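Local coordinates for flagellar biosynthesis protein FlhF (Bacillus subtilis, PDB 2PX0), which binds GTP as an SRP-family GTPase that forms a homodimer and is necessary for building the bacterial flagellum, at residues L89-Q100 and T284-C295. Sequence-based numbering, arbitrary orientation.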
loop_
_atom_site.group_PDB
_atom_site.type_symbol
_atom_site.label_atom_id
_atom_site.label_comp_id
_atom_site.label_asym_id
_atom_site.label_seq_id
_atom_site.Cartn_x
_atom_site.Cartn_y
_atom_site.Cartn_z
ATOM N N LEU A 89 -6.769 -18.063 19.267
ATOM C CA LEU A 89 -6.181 -16.958 18.523
ATOM C C LEU A 89 -6.429 -15.639 19.235
ATOM O O LEU A 89 -5.542 -14.787 19.355
ATOM C CB LEU A 89 -6.801 -16.856 17.134
ATOM C CG LEU A 89 -6.433 -17.877 16.074
ATOM C CD1 LEU A 89 -7.299 -17.640 14.851
ATOM C CD2 LEU A 89 -4.971 -17.751 15.728
ATOM N N CYS A 90 -7.655 -15.470 19.700
ATOM C CA CYS A 90 -8.019 -14.239 20.357
ATOM C C CYS A 90 -7.159 -13.980 21.579
ATOM O O CYS A 90 -6.735 -12.854 21.807
ATOM C CB CYS A 90 -9.494 -14.268 20.741
ATOM S SG CYS A 90 -10.226 -12.634 20.696
ATOM N N ASP A 91 -6.889 -15.021 22.358
ATOM C CA ASP A 91 -6.080 -14.867 23.564
ATOM C C ASP A 91 -4.616 -14.570 23.265
ATOM O O ASP A 91 -3.752 -14.760 24.126
ATOM C CB ASP A 91 -6.198 -16.115 24.436
ATOM C CG ASP A 91 -7.405 -16.059 25.377
ATOM O OD1 ASP A 91 -8.521 -15.687 24.926
ATOM O OD2 ASP A 91 -7.235 -16.394 26.578
ATOM N N MET A 92 -4.356 -14.083 22.047
ATOM C CA MET A 92 -3.006 -13.742 21.589
ATOM C C MET A 92 -2.826 -12.272 21.209
ATOM O O MET A 92 -1.690 -11.808 21.030
ATOM C CB MET A 92 -2.624 -14.598 20.395
ATOM C CG MET A 92 -2.338 -16.012 20.741
ATOM S SD MET A 92 -1.896 -16.923 19.275
ATOM C CE MET A 92 -0.331 -16.079 18.822
ATOM N N LEU A 93 -3.937 -11.552 21.051
ATOM C CA LEU A 93 -3.883 -10.130 20.720
ATOM C C LEU A 93 -4.120 -9.413 22.040
ATOM O O LEU A 93 -4.631 -10.005 22.990
ATOM C CB LEU A 93 -5.004 -9.734 19.758
ATOM C CG LEU A 93 -5.272 -10.447 18.432
ATOM C CD1 LEU A 93 -4.008 -10.520 17.599
ATOM C CD2 LEU A 93 -5.807 -11.825 18.715
ATOM N N PRO A 94 -3.744 -8.136 22.128
ATOM C CA PRO A 94 -3.971 -7.425 23.389
ATOM C C PRO A 94 -5.430 -7.506 23.815
ATOM O O PRO A 94 -6.324 -7.527 22.972
ATOM C CB PRO A 94 -3.508 -5.997 23.083
ATOM C CG PRO A 94 -3.436 -5.943 21.574
ATOM C CD PRO A 94 -2.987 -7.312 21.181
ATOM N N SER A 95 -5.671 -7.564 25.120
ATOM C CA SER A 95 -7.030 -7.676 25.643
ATOM C C SER A 95 -7.980 -6.603 25.132
ATOM O O SER A 95 -7.567 -5.489 24.785
ATOM C CB SER A 95 -7.007 -7.644 27.162
ATOM O OG SER A 95 -6.226 -6.553 27.606
ATOM N N ALA A 96 -9.263 -6.950 25.106
ATOM C CA ALA A 96 -10.315 -6.065 24.625
ATOM C C ALA A 96 -10.155 -4.621 25.068
ATOM O O ALA A 96 -10.433 -3.695 24.293
ATOM C CB ALA A 96 -11.654 -6.582 25.078
ATOM N N ASP A 97 -9.705 -4.421 26.306
ATOM C CA ASP A 97 -9.553 -3.065 26.828
ATOM C C ASP A 97 -8.571 -2.236 26.016
ATOM O O ASP A 97 -8.694 -1.018 25.964
ATOM C CB ASP A 97 -9.113 -3.082 28.293
ATOM C CG ASP A 97 -7.683 -3.533 28.455
ATOM O OD1 ASP A 97 -7.412 -4.724 28.193
ATOM O OD2 ASP A 97 -6.829 -2.692 28.829
ATOM N N LYS A 98 -7.602 -2.880 25.378
ATOM C CA LYS A 98 -6.642 -2.133 24.593
ATOM C C LYS A 98 -7.148 -1.826 23.181
ATOM O O LYS A 98 -6.448 -1.192 22.393
ATOM C CB LYS A 98 -5.314 -2.886 24.528
ATOM C CG LYS A 98 -4.208 -2.253 25.359
ATOM C CD LYS A 98 -4.468 -2.419 26.847
ATOM C CE LYS A 98 -4.300 -3.876 27.276
ATOM N NZ LYS A 98 -4.643 -4.100 28.711
ATOM N N TRP A 99 -8.354 -2.285 22.858
ATOM C CA TRP A 99 -8.939 -2.024 21.545
ATOM C C TRP A 99 -10.063 -0.983 21.668
ATOM O O TRP A 99 -10.444 -0.574 22.772
ATOM C CB TRP A 99 -9.542 -3.294 20.958
ATOM C CG TRP A 99 -8.580 -4.354 20.513
ATOM C CD1 TRP A 99 -7.647 -5.012 21.278
ATOM C CD2 TRP A 99 -8.546 -4.980 19.220
ATOM N NE1 TRP A 99 -7.042 -6.015 20.539
ATOM C CE2 TRP A 99 -7.572 -6.012 19.275
ATOM C CE3 TRP A 99 -9.241 -4.766 18.020
ATOM C CZ2 TRP A 99 -7.291 -6.829 18.183
ATOM C CZ3 TRP A 99 -8.961 -5.578 16.936
ATOM C CH2 TRP A 99 -7.991 -6.595 17.022
ATOM N N GLN A 100 -10.584 -0.561 20.519
ATOM C CA GLN A 100 -11.692 0.394 20.451
ATOM C C GLN A 100 -11.696 1.606 21.389
ATOM O O GLN A 100 -12.732 1.975 21.952
ATOM C CB GLN A 100 -13.014 -0.361 20.603
ATOM C CG GLN A 100 -13.333 -1.224 19.417
ATOM C CD GLN A 100 -14.585 -2.041 19.618
ATOM O OE1 GLN A 100 -14.606 -2.955 20.441
ATOM N NE2 GLN A 100 -15.643 -1.720 18.864
ATOM N N THR A 284 -15.399 0.007 13.416
ATOM C CA THR A 284 -14.674 -0.394 14.620
ATOM C C THR A 284 -14.838 -1.898 14.913
ATOM O O THR A 284 -15.894 -2.474 14.642
ATOM C CB THR A 284 -15.163 0.418 15.807
ATOM O OG1 THR A 284 -14.256 0.249 16.890
ATOM C CG2 THR A 284 -16.539 -0.046 16.230
ATOM N N VAL A 285 -13.802 -2.536 15.457
ATOM C CA VAL A 285 -13.863 -3.974 15.736
ATOM C C VAL A 285 -13.268 -4.347 17.078
ATOM O O VAL A 285 -12.520 -3.574 17.665
ATOM C CB VAL A 285 -13.106 -4.797 14.665
ATOM C CG1 VAL A 285 -13.629 -4.456 13.289
ATOM C CG2 VAL A 285 -11.625 -4.511 14.738
ATOM N N SER A 286 -13.593 -5.554 17.534
ATOM C CA SER A 286 -13.108 -6.096 18.805
ATOM C C SER A 286 -12.170 -7.294 18.584
ATOM O O SER A 286 -12.243 -7.971 17.563
ATOM C CB SER A 286 -14.294 -6.575 19.631
ATOM O OG SER A 286 -14.916 -7.683 18.994
ATOM N N PRO A 287 -11.289 -7.583 19.553
ATOM C CA PRO A 287 -10.380 -8.720 19.393
ATOM C C PRO A 287 -11.091 -9.905 18.767
ATOM O O PRO A 287 -10.755 -10.315 17.658
ATOM C CB PRO A 287 -9.928 -8.993 20.819
ATOM C CG PRO A 287 -9.803 -7.605 21.364
ATOM C CD PRO A 287 -11.085 -6.936 20.861
ATOM N N LEU A 288 -12.083 -10.450 19.463
ATOM C CA LEU A 288 -12.830 -11.583 18.920
ATOM C C LEU A 288 -13.519 -11.233 17.587
ATOM O O LEU A 288 -13.706 -12.102 16.722
ATOM C CB LEU A 288 -13.884 -12.070 19.923
ATOM C CG LEU A 288 -14.889 -13.093 19.370
ATOM C CD1 LEU A 288 -14.162 -14.225 18.662
ATOM C CD2 LEU A 288 -15.727 -13.636 20.509
ATOM N N GLY A 289 -13.900 -9.964 17.431
ATOM C CA GLY A 289 -14.552 -9.541 16.208
ATOM C C GLY A 289 -13.590 -9.601 15.040
ATOM O O GLY A 289 -13.964 -9.992 13.933
ATOM N N PHE A 290 -12.346 -9.207 15.291
ATOM C CA PHE A 290 -11.310 -9.216 14.269
ATOM C C PHE A 290 -10.986 -10.633 13.856
ATOM O O PHE A 290 -10.770 -10.912 12.680
ATOM C CB PHE A 290 -10.033 -8.577 14.797
ATOM C CG PHE A 290 -8.905 -8.609 13.818
ATOM C CD1 PHE A 290 -8.900 -7.766 12.714
ATOM C CD2 PHE A 290 -7.865 -9.510 13.975
ATOM C CE1 PHE A 290 -7.877 -7.825 11.784
ATOM C CE2 PHE A 290 -6.830 -9.578 13.046
ATOM C CZ PHE A 290 -6.836 -8.739 11.951
ATOM N N VAL A 291 -10.942 -11.525 14.834
ATOM C CA VAL A 291 -10.627 -12.914 14.562
ATOM C C VAL A 291 -11.711 -13.542 13.706
ATOM O O VAL A 291 -11.421 -14.362 12.836
ATOM C CB VAL A 291 -10.472 -13.735 15.874
ATOM C CG1 VAL A 291 -10.198 -15.190 15.538
ATOM C CG2 VAL A 291 -9.336 -13.171 16.743
ATOM N N ARG A 292 -12.963 -13.167 13.943
ATOM C CA ARG A 292 -14.058 -13.733 13.158
ATOM C C ARG A 292 -13.878 -13.373 11.690
ATOM O O ARG A 292 -14.517 -13.952 10.820
ATOM C CB ARG A 292 -15.420 -13.229 13.653
ATOM C CG ARG A 292 -15.921 -13.867 14.946
ATOM C CD ARG A 292 -17.412 -13.562 15.166
ATOM N NE ARG A 292 -17.873 -13.841 16.529
ATOM C CZ ARG A 292 -17.956 -15.055 17.074
ATOM N NH1 ARG A 292 -17.612 -16.135 16.379
ATOM N NH2 ARG A 292 -18.378 -15.191 18.328
ATOM N N MET A 293 -13.000 -12.414 11.422
ATOM C CA MET A 293 -12.726 -11.982 10.056
ATOM C C MET A 293 -11.558 -12.754 9.437
ATOM O O MET A 293 -11.415 -12.813 8.216
ATOM C CB MET A 293 -12.431 -10.492 10.041
ATOM C CG MET A 293 -13.601 -9.668 10.469
ATOM S SD MET A 293 -13.362 -7.973 9.979
ATOM C CE MET A 293 -13.462 -7.156 11.542
ATOM N N LEU A 294 -10.720 -13.332 10.290
ATOM C CA LEU A 294 -9.599 -14.130 9.834
ATOM C C LEU A 294 -10.116 -15.487 9.376
ATOM O O LEU A 294 -9.789 -15.951 8.280
ATOM C CB LEU A 294 -8.607 -14.357 10.961
ATOM C CG LEU A 294 -7.647 -13.232 11.287
ATOM C CD1 LEU A 294 -6.767 -13.651 12.447
ATOM C CD2 LEU A 294 -6.812 -12.926 10.071
ATOM N N CYS A 295 -10.924 -16.126 10.222
ATOM C CA CYS A 295 -11.470 -17.446 9.906
ATOM C C CYS A 295 -12.601 -17.439 8.884
ATOM O O CYS A 295 -13.519 -18.265 8.958
ATOM C CB CYS A 295 -11.951 -18.116 11.180
ATOM S SG CYS A 295 -10.660 -18.165 12.383
#
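Pro287 lies flat against the indole of Trp99, its CG 3.2 Å from the centroid of the five-membered ring and 9° off the normal, a CH-pi contact that suits a rigid proline ring pressed on a broad aromatic face. With CG anti to the carbonyl carbon (chi1 -71°), Trp99 turns its indole over that proline. The six-membered ring of Trp99 reaches further: its CZ3 meets CG2 of Val285, a branched residue fitting the indole edge, at 3.6 Å, and its CH2 touches Phe290 CB. The Phe290 ring itself is tilted 50° from the indole. With an alanine at Trp99, Pro287 would probably lose its aromatic partner and a gap would open beside Val285 and Phe290. Gln100, long enough to reach across, donates an N-H from NE2 to Thr284 OG1 (3.1 Å), which lies close to the plane of the Gln100 amide. At the other end small Cys90 sets SG 3.7 Å from Pro287 CB, while the flexible, apolar Leu89 packs CD1 on Val291 CG1. The contact joins the last turn of helix 81-90 and the linker that follows to the C-terminal helix 287-294 of the SRP-type GTPase, consistent with the N–G domain packing of this family. Proline fits the first turn of that helix, where no amide hydrogen is needed; just before it, Ser286 OG caps Gly289 N (2.9 Å). A weak bond from Trp99 NE1 to Pro94 O probably helps to fix the turn of the indole, and Leu262 of helix 256-263 packs against it.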